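Local structure of tryptophan--tRNA ligase (Mycoplasma pneumoniae, 2YY5) at residues P136-M139 with A140-L144; V263-S266 with L267-L271; Q326-A329 with R330-A334. The protein probably catalyses the ATP-dependent attachment of L-tryptophan to its cognate tRNA, releasing AMP and diphosphate. The protein carries 1 engineered substitution. All blocks are in the same frame, centred on the assembly; numbering follows the deposited sequence.

Interaction 1: P136-M139 with A140-L144. With WSA (5'-O-[(L-tryptophylamino)sulfonyl]adenosine), chain J.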
loop_
_atom_site.group_PDB
_atom_site.type_symbol
_atom_site.label_atom_id
_atom_site.label_comp_id
_atom_site.label_asym_id
_atom_site.label_seq_id
_atom_site.Cartn_x
_atom_site.Cartn_y
_atom_site.Cartn_z
ATOM N N PRO B 136 -10.371 0.296 0.406
ATOM C CA PRO B 136 -11.124 1.314 -0.333
ATOM C C PRO B 136 -10.265 2.466 -0.874
ATOM O O PRO B 136 -10.723 3.254 -1.696
ATOM C CB PRO B 136 -12.205 1.765 0.662
ATOM C CG PRO B 136 -11.748 1.244 1.995
ATOM C CD PRO B 136 -11.039 -0.036 1.676
ATOM N N ALA B 137 -9.022 2.556 -0.420
ATOM C CA ALA B 137 -8.113 3.591 -0.902
ATOM C C ALA B 137 -7.427 3.036 -2.153
ATOM O O ALA B 137 -7.057 3.785 -3.068
ATOM C CB ALA B 137 -7.076 3.940 0.170
ATOM N N LEU B 138 -7.254 1.716 -2.176
ATOM C CA LEU B 138 -6.651 1.041 -3.319
ATOM C C LEU B 138 -7.625 1.247 -4.473
ATOM O O LEU B 138 -7.225 1.530 -5.600
ATOM C CB LEU B 138 -6.524 -0.461 -3.064
ATOM C CG LEU B 138 -5.284 -1.186 -3.600
ATOM C CD1 LEU B 138 -5.648 -2.640 -3.855
ATOM C CD2 LEU B 138 -4.757 -0.526 -4.872
ATOM N N MET B 139 -8.911 1.110 -4.171
ATOM C CA MET B 139 -9.949 1.272 -5.179
ATOM C C MET B 139 -9.891 2.660 -5.781
ATOM O O MET B 139 -9.878 2.815 -6.999
ATOM C CB MET B 139 -11.343 1.024 -4.585
ATOM C CG MET B 139 -12.409 0.872 -5.655
ATOM S SD MET B 139 -13.952 0.160 -5.079
ATOM C CE MET B 139 -15.039 0.783 -6.292
ATOM N N ALA B 140 -9.852 3.664 -4.917
ATOM C CA ALA B 140 -9.783 5.052 -5.350
ATOM C C ALA B 140 -8.634 5.200 -6.342
ATOM O O ALA B 140 -8.769 5.847 -7.380
ATOM C CB ALA B 140 -9.556 5.955 -4.140
ATOM N N GLY B 141 -7.505 4.579 -6.018
ATOM C CA GLY B 141 -6.348 4.644 -6.889
ATOM C C GLY B 141 -6.565 3.909 -8.196
ATOM O O GLY B 141 -6.171 4.398 -9.257
ATOM N N ASP B 142 -7.190 2.736 -8.131
ATOM C CA ASP B 142 -7.449 1.961 -9.342
ATOM C C ASP B 142 -8.260 2.815 -10.306
ATOM O O ASP B 142 -8.041 2.777 -11.512
ATOM C CB ASP B 142 -8.240 0.681 -9.035
ATOM C CG ASP B 142 -7.525 -0.250 -8.054
ATOM O OD1 ASP B 142 -6.289 -0.444 -8.158
ATOM O OD2 ASP B 142 -8.225 -0.807 -7.181
ATOM N N ILE B 143 -9.191 3.592 -9.761
ATOM C CA ILE B 143 -10.036 4.460 -10.569
ATOM C C ILE B 143 -9.219 5.596 -11.173
ATOM O O ILE B 143 -9.089 5.704 -12.391
ATOM C CB ILE B 143 -11.161 5.094 -9.730
ATOM C CG1 ILE B 143 -12.007 4.007 -9.062
ATOM C CG2 ILE B 143 -12.030 5.965 -10.614
ATOM C CD1 ILE B 143 -12.932 4.551 -7.989
ATOM N N LEU B 144 -8.662 6.431 -10.301
ATOM C CA LEU B 144 -7.884 7.591 -10.713
ATOM C C LEU B 144 -6.679 7.357 -11.622
ATOM O O LEU B 144 -6.202 8.289 -12.270
ATOM C CB LEU B 144 -7.461 8.380 -9.473
ATOM C CG LEU B 144 -8.486 9.359 -8.879
ATOM C CD1 LEU B 144 -9.744 9.399 -9.726
ATOM C CD2 LEU B 144 -8.812 8.961 -7.463
HETATM C CD2 WSA J . -13.408 -2.088 -8.300
HETATM C CE3 WSA J . -14.572 -1.904 -9.037
HETATM C CZ3 WSA J . -14.712 -0.769 -9.826
HETATM C CH2 WSA J . -13.691 0.176 -9.875
HETATM C CZ2 WSA J . -12.529 -0.010 -9.136
HETATM C CE2 WSA J . -12.389 -1.146 -8.347
HETATM N N11 WSA J . -11.402 -1.587 -7.571
HETATM C CD1 WSA J . -11.745 -2.757 -7.040
HETATM C CG WSA J . -12.961 -3.101 -7.460
HETATM C CB WSA J . -13.709 -4.382 -7.095
HETATM C CA WSA J . -15.008 -4.080 -6.343
HETATM N NH3 WSA J . -14.730 -3.309 -5.124
HETATM C C WSA J . -15.682 -5.404 -5.972
HETATM O O WSA J . -15.264 -6.066 -5.028
HETATM N NS WSA J . -16.715 -5.787 -6.715
HETATM S S WSA J . -16.957 -7.392 -6.558
HETATM O O1S WSA J . -15.738 -8.143 -7.005
HETATM O O2S WSA J . -17.229 -7.736 -5.123
HETATM O "O5'" WSA J . -18.081 -7.707 -7.389
HETATM C "C5'" WSA J . -18.047 -7.301 -8.762
HETATM C "C4'" WSA J . -19.206 -6.392 -9.182
HETATM O "O4'" WSA J . -20.460 -7.042 -8.906
HETATM C "C3'" WSA J . -19.239 -5.048 -8.448
HETATM O "O3'" WSA J . -19.636 -4.015 -9.355
HETATM C "C2'" WSA J . -20.342 -5.282 -7.417
HETATM O "O2'" WSA J . -20.935 -4.031 -7.055
HETATM C "C1'" WSA J . -21.316 -6.066 -8.294
HETATM N N9 WSA J . -22.325 -6.749 -7.449
HETATM C C8 WSA J . -22.043 -7.543 -6.419
HETATM N N7 WSA J . -23.170 -8.041 -5.915
HETATM C C5 WSA J . -24.181 -7.557 -6.633
HETATM C C4 WSA J . -23.641 -6.726 -7.605
HETATM N N3 WSA J . -24.466 -6.107 -8.466
HETATM C C2 WSA J . -25.774 -6.287 -8.395
HETATM N N1 WSA J . -26.317 -7.073 -7.484
HETATM C C6 WSA J . -25.555 -7.723 -6.591
HETATM N N6 WSA J . -26.105 -8.528 -5.683
#
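M139 and I143 lie one turn apart on helix 131-144. I143 N bonds to M139 O at 3.0 Å. Their side chains meet only loosely, M139 CG to I143 CD1 at 4.4 Å. M139 packs more closely on the ligand. Its CG stands anti to the backbone N (chi1 -167°), and the extended chain lies flat over one face of the indole of WSA. There M139 CG is 3.4 Å from WSA CE2, and M139 CE is 3.9 Å from WSA CD2. D142 meets the same indole at its ring nitrogen. D142 OD2 accepts a bond from WSA N11 at 3.3 Å, with an N-H...O angle of 159°. H46 also bonds to OD2, while H89 bonds to OD1, so neighbouring side chains fix the rotation of the carboxylate. D142 N bonds to L138 O at 2.8 Å. L138 CD2 rests beside D142 OD1 at 3.6 Å, and the L138 side chain also packs on Y94 of the second subunit.

The other end is looser. The helix is kinked at P136 and A137, whose N atoms lack a bond to the preceding turn. The bond from A140 N to P136 O is weak, at 3.4 Å. Even so, all the touching residues are buried. A140 and I143 press on T164 of helix 158-175, while L138 packs on L45 and H46 of helix 44-47. The arrangement is that of the tryptophan pocket of a bacterial-type tryptophanyl-tRNA synthetase, a class I enzyme, where an aspartate reads the indole N-H and a methionine covers the ring.

Interaction 2: V263-S266 with L267-L271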
loop_
_atom_site.group_PDB
_atom_site.type_symbol
_atom_site.label_atom_id
_atom_site.label_comp_id
_atom_site.label_asym_id
_atom_site.label_seq_id
_atom_site.Cartn_x
_atom_site.Cartn_y
_atom_site.Cartn_z
ATOM N N VAL B 263 -30.022 -15.719 -26.146
ATOM C CA VAL B 263 -30.627 -16.975 -25.735
ATOM C C VAL B 263 -31.833 -16.423 -24.970
ATOM O O VAL B 263 -31.760 -15.321 -24.433
ATOM C CB VAL B 263 -29.705 -17.761 -24.776
ATOM C CG1 VAL B 263 -30.234 -19.175 -24.584
ATOM C CG2 VAL B 263 -28.296 -17.800 -25.331
ATOM N N ASN B 264 -32.935 -17.156 -24.922
ATOM C CA ASN B 264 -34.131 -16.662 -24.242
ATOM C C ASN B 264 -34.979 -15.793 -25.179
ATOM O O ASN B 264 -35.971 -15.191 -24.760
ATOM C CB ASN B 264 -33.775 -15.850 -22.987
ATOM C CG ASN B 264 -33.108 -16.690 -21.913
ATOM O OD1 ASN B 264 -33.138 -17.920 -21.965
ATOM N ND2 ASN B 264 -32.513 -16.027 -20.922
ATOM N N GLN B 265 -34.586 -15.723 -26.446
ATOM C CA GLN B 265 -35.338 -14.950 -27.431
ATOM C C GLN B 265 -36.766 -15.490 -27.504
ATOM O O GLN B 265 -37.735 -14.732 -27.488
ATOM C CB GLN B 265 -34.694 -15.082 -28.811
ATOM C CG GLN B 265 -35.369 -14.271 -29.885
ATOM C CD GLN B 265 -35.248 -12.788 -29.626
ATOM O OE1 GLN B 265 -34.143 -12.263 -29.499
ATOM N NE2 GLN B 265 -36.381 -12.103 -29.547
ATOM N N SER B 266 -36.877 -16.812 -27.589
ATOM C CA SER B 266 -38.165 -17.480 -27.673
ATOM C C SER B 266 -38.930 -17.289 -26.388
ATOM O O SER B 266 -40.147 -17.124 -26.398
ATOM C CB SER B 266 -37.974 -18.975 -27.915
ATOM O OG SER B 266 -37.184 -19.203 -29.066
ATOM N N LEU B 267 -38.209 -17.318 -25.274
ATOM C CA LEU B 267 -38.842 -17.157 -23.980
ATOM C C LEU B 267 -39.453 -15.757 -23.876
ATOM O O LEU B 267 -40.619 -15.617 -23.512
ATOM C CB LEU B 267 -37.823 -17.379 -22.858
ATOM C CG LEU B 267 -38.341 -17.912 -21.518
ATOM C CD1 LEU B 267 -37.259 -17.763 -20.462
ATOM C CD2 LEU B 267 -39.578 -17.157 -21.091
ATOM N N THR B 268 -38.685 -14.723 -24.212
ATOM C CA THR B 268 -39.209 -13.364 -24.122
ATOM C C THR B 268 -40.340 -13.117 -25.127
ATOM O O THR B 268 -41.268 -12.351 -24.857
ATOM C CB THR B 268 -38.087 -12.299 -24.297
ATOM O OG1 THR B 268 -38.643 -10.991 -24.113
ATOM C CG2 THR B 268 -37.443 -12.393 -25.673
ATOM N N ASN B 269 -40.274 -13.771 -26.280
ATOM C CA ASN B 269 -41.323 -13.617 -27.281
ATOM C C ASN B 269 -42.601 -14.241 -26.730
ATOM O O ASN B 269 -43.672 -13.637 -26.770
ATOM C CB ASN B 269 -40.918 -14.306 -28.582
ATOM C CG ASN B 269 -39.939 -13.486 -29.390
ATOM O OD1 ASN B 269 -39.123 -12.751 -28.836
ATOM N ND2 ASN B 269 -40.008 -13.612 -30.710
ATOM N N GLN B 270 -42.473 -15.452 -26.207
ATOM C CA GLN B 270 -43.592 -16.175 -25.629
ATOM C C GLN B 270 -44.218 -15.398 -24.467
ATOM O O GLN B 270 -45.402 -15.563 -24.166
ATOM C CB GLN B 270 -43.101 -17.552 -25.158
ATOM C CG GLN B 270 -43.842 -18.156 -23.967
ATOM C CD GLN B 270 -43.166 -19.415 -23.435
ATOM O OE1 GLN B 270 -43.544 -19.948 -22.386
ATOM N NE2 GLN B 270 -42.161 -19.898 -24.163
ATOM N N LEU B 271 -43.431 -14.537 -23.829
ATOM C CA LEU B 271 -43.919 -13.769 -22.685
ATOM C C LEU B 271 -44.466 -12.364 -22.956
ATOM O O LEU B 271 -45.365 -11.910 -22.251
ATOM C CB LEU B 271 -42.823 -13.699 -21.614
ATOM C CG LEU B 271 -42.825 -14.771 -20.511
ATOM C CD1 LEU B 271 -42.963 -16.166 -21.091
ATOM C CD2 LEU B 271 -41.544 -14.646 -19.716
#
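The N-terminal end of the short helix 265-271, from its N-cap residue N264 on, holds this contact, and Q265 and N269 join across it on the exposed side, which S266 and Q270 share. Q265 NE2 donates to N269 OD1 at 2.9 Å. The bond is bent, with an N-H...O angle of 143°. OD1 lies somewhat out of the Q265 amide plane, and NE2 is tilted from the plane of the N269 carbonyl. One N-H meets one carbonyl oxygen, with the two amides nearly perpendicular, 82° apart. Q265 CG is anti to the backbone N, and the chain then bends at chi2 (65°), which swings the amide over to N269.

The bond spans residues i and i+4, one helical turn, and runs beside the backbone bond from N269 N to Q265 O at 3.0 Å. T268 N bonds to N264 O at 2.8 Å, and Q270 N bonds to S266 O at 2.9 Å. This helix belongs to the all-helical part of the chain that follows the KMSKS motif, which in relatives includes the region that recognises the tRNA anticodon. L267 faces the core of that part and packs on L259, E293 and A294. T268 also touches L259.

N264 occupies the N-cap position but makes no capping bond with its side chain. N264 CB and L267 CB approach to 4.3 Å. The N264 amide turns to helices 246-259 and 284-308 and ties the start of the helix to both. N264 OD1 accepts from N297, while N264 ND2 donates to the carbonyl oxygens of L258 and A294.

Interaction 3: Q326-A329 with R330-A334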
loop_
_atom_site.group_PDB
_atom_site.type_symbol
_atom_site.label_atom_id
_atom_site.label_comp_id
_atom_site.label_asym_id
_atom_site.label_seq_id
_atom_site.Cartn_x
_atom_site.Cartn_y
_atom_site.Cartn_z
ATOM N N GLN B 326 -1.199 -0.281 -18.922
ATOM C CA GLN B 326 0.006 0.331 -18.415
ATOM C C GLN B 326 0.352 1.579 -19.216
ATOM O O GLN B 326 1.072 2.446 -18.737
ATOM C CB GLN B 326 1.139 -0.684 -18.466
ATOM C CG GLN B 326 2.346 -0.302 -17.665
ATOM C CD GLN B 326 3.182 -1.509 -17.327
ATOM O OE1 GLN B 326 3.507 -2.317 -18.200
ATOM N NE2 GLN B 326 3.536 -1.645 -16.054
ATOM N N ALA B 327 -0.181 1.677 -20.429
ATOM C CA ALA B 327 0.079 2.835 -21.278
ATOM C C ALA B 327 -0.481 4.105 -20.641
ATOM O O ALA B 327 0.202 5.130 -20.578
ATOM C CB ALA B 327 -0.536 2.629 -22.653
ATOM N N THR B 328 -1.721 4.043 -20.167
ATOM C CA THR B 328 -2.309 5.214 -19.535
ATOM C C THR B 328 -2.002 5.304 -18.032
ATOM O O THR B 328 -1.977 6.397 -17.471
ATOM C CB THR B 328 -3.842 5.293 -19.789
ATOM O OG1 THR B 328 -4.526 5.562 -18.559
ATOM C CG2 THR B 328 -4.357 4.011 -20.412
ATOM N N ALA B 329 -1.738 4.169 -17.389
ATOM C CA ALA B 329 -1.414 4.172 -15.961
ATOM C C ALA B 329 -0.097 4.905 -15.682
ATOM O O ALA B 329 0.005 5.666 -14.712
ATOM C CB ALA B 329 -1.328 2.743 -15.426
ATOM N N ARG B 330 0.914 4.677 -16.519
ATOM C CA ARG B 330 2.196 5.337 -16.311
ATOM C C ARG B 330 2.058 6.839 -16.501
ATOM O O ARG B 330 2.591 7.623 -15.708
ATOM C CB ARG B 330 3.262 4.786 -17.263
ATOM C CG ARG B 330 3.368 3.276 -17.236
ATOM C CD ARG B 330 4.788 2.793 -17.417
ATOM N NE ARG B 330 4.824 1.385 -17.808
ATOM C CZ ARG B 330 5.919 0.628 -17.810
ATOM N NH1 ARG B 330 5.847 -0.640 -18.190
ATOM N NH2 ARG B 330 7.083 1.125 -17.416
ATOM N N THR B 331 1.330 7.240 -17.541
ATOM C CA THR B 331 1.135 8.656 -17.819
ATOM C C THR B 331 0.527 9.373 -16.625
ATOM O O THR B 331 0.989 10.441 -16.235
ATOM C CB THR B 331 0.214 8.881 -19.035
ATOM O OG1 THR B 331 0.856 8.394 -20.217
ATOM C CG2 THR B 331 -0.088 10.367 -19.207
ATOM N N THR B 332 -0.509 8.783 -16.049
ATOM C CA THR B 332 -1.189 9.374 -14.909
ATOM C C THR B 332 -0.309 9.421 -13.669
ATOM O O THR B 332 -0.174 10.476 -13.045
ATOM C CB THR B 332 -2.469 8.597 -14.576
ATOM O OG1 THR B 332 -3.262 8.472 -15.760
ATOM C CG2 THR B 332 -3.278 9.320 -13.501
ATOM N N LEU B 333 0.292 8.286 -13.312
ATOM C CA LEU B 333 1.150 8.219 -12.131
ATOM C C LEU B 333 2.282 9.239 -12.214
ATOM O O LEU B 333 2.639 9.865 -11.219
ATOM C CB LEU B 333 1.730 6.811 -11.964
ATOM C CG LEU B 333 2.677 6.619 -10.772
ATOM C CD1 LEU B 333 1.996 7.082 -9.491
ATOM C CD2 LEU B 333 3.084 5.155 -10.658
ATOM N N ALA B 334 2.827 9.411 -13.415
ATOM C CA ALA B 334 3.915 10.352 -13.640
ATOM C C ALA B 334 3.472 11.775 -13.302
ATOM O O ALA B 334 4.212 12.548 -12.684
ATOM C CB ALA B 334 4.372 10.274 -15.088
#
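Q326 and R330 set their flat ends at a steep angle, with the amide and guanidinium planes 62° apart. They lie one turn apart on helix 311-340. Q326 OE1 comes to the edge of the guanidinium, near its plane, and takes a weak bond from R330 NH1 at 2.9 Å. The Q326 chain runs extended beyond CG. In the arginine, CG stands beside the backbone N (chi1 -52°). This starts the chain back toward the glutamine, and the rest of it follows to bring the guanidinium there. Both side chains also face E88 of helix 87-98: Q326 NE2 bonds weakly to E88 OE2, and R330 NE makes a long, weak ion pair with E88 OE1.

The threonines turn their hydroxyls back along the helix. T331 OG1 is beside its own backbone N (chi1 -66°) and bonds weakly to A327 O at 3.3 Å. T332 OG1 takes the same setting and comes 3.0 Å from T328 O. It also bonds to L145 O, and its single proton cannot serve both acceptors. T328 O has a settled donor in T332 N, at 3.1 Å.

The next backbone bond runs from L333 N to A329 O at 3.0 Å. A329 and L333 form an apolar pair. A329 packs on L145, Y146 and E88. L333 packs on E88 and M91, and on L87 of the second subunit.

E88 thus borders both the apolar pair, A329 and L333, and the polar pair, Q326 and R330. The weak, long bonds suggest that E88 only partly offsets the charge of R330, which is exposed.

How the interactions relate
Interactions 1, 2 and 3 follow one another along the chain, each within a single helix: 131-144, 265-271 and 311-340. Interactions 1 and 3 are neighbours, with centres about 14 Å apart. They touch where L144 O meets T332 CG2 at 3.3 Å. The long C-terminal helix thus lies against the helix that supplies M139 and D142 to the pocket, and each of these two contacts also has one leucine packed on the second subunit. Interaction 2 lies on the opposite side of the chain's centre, its centre about 40 Å from that of interaction 1 and 45 Å from that of interaction 3. The chain therefore goes from the catalytic part to a distant helical part and returns.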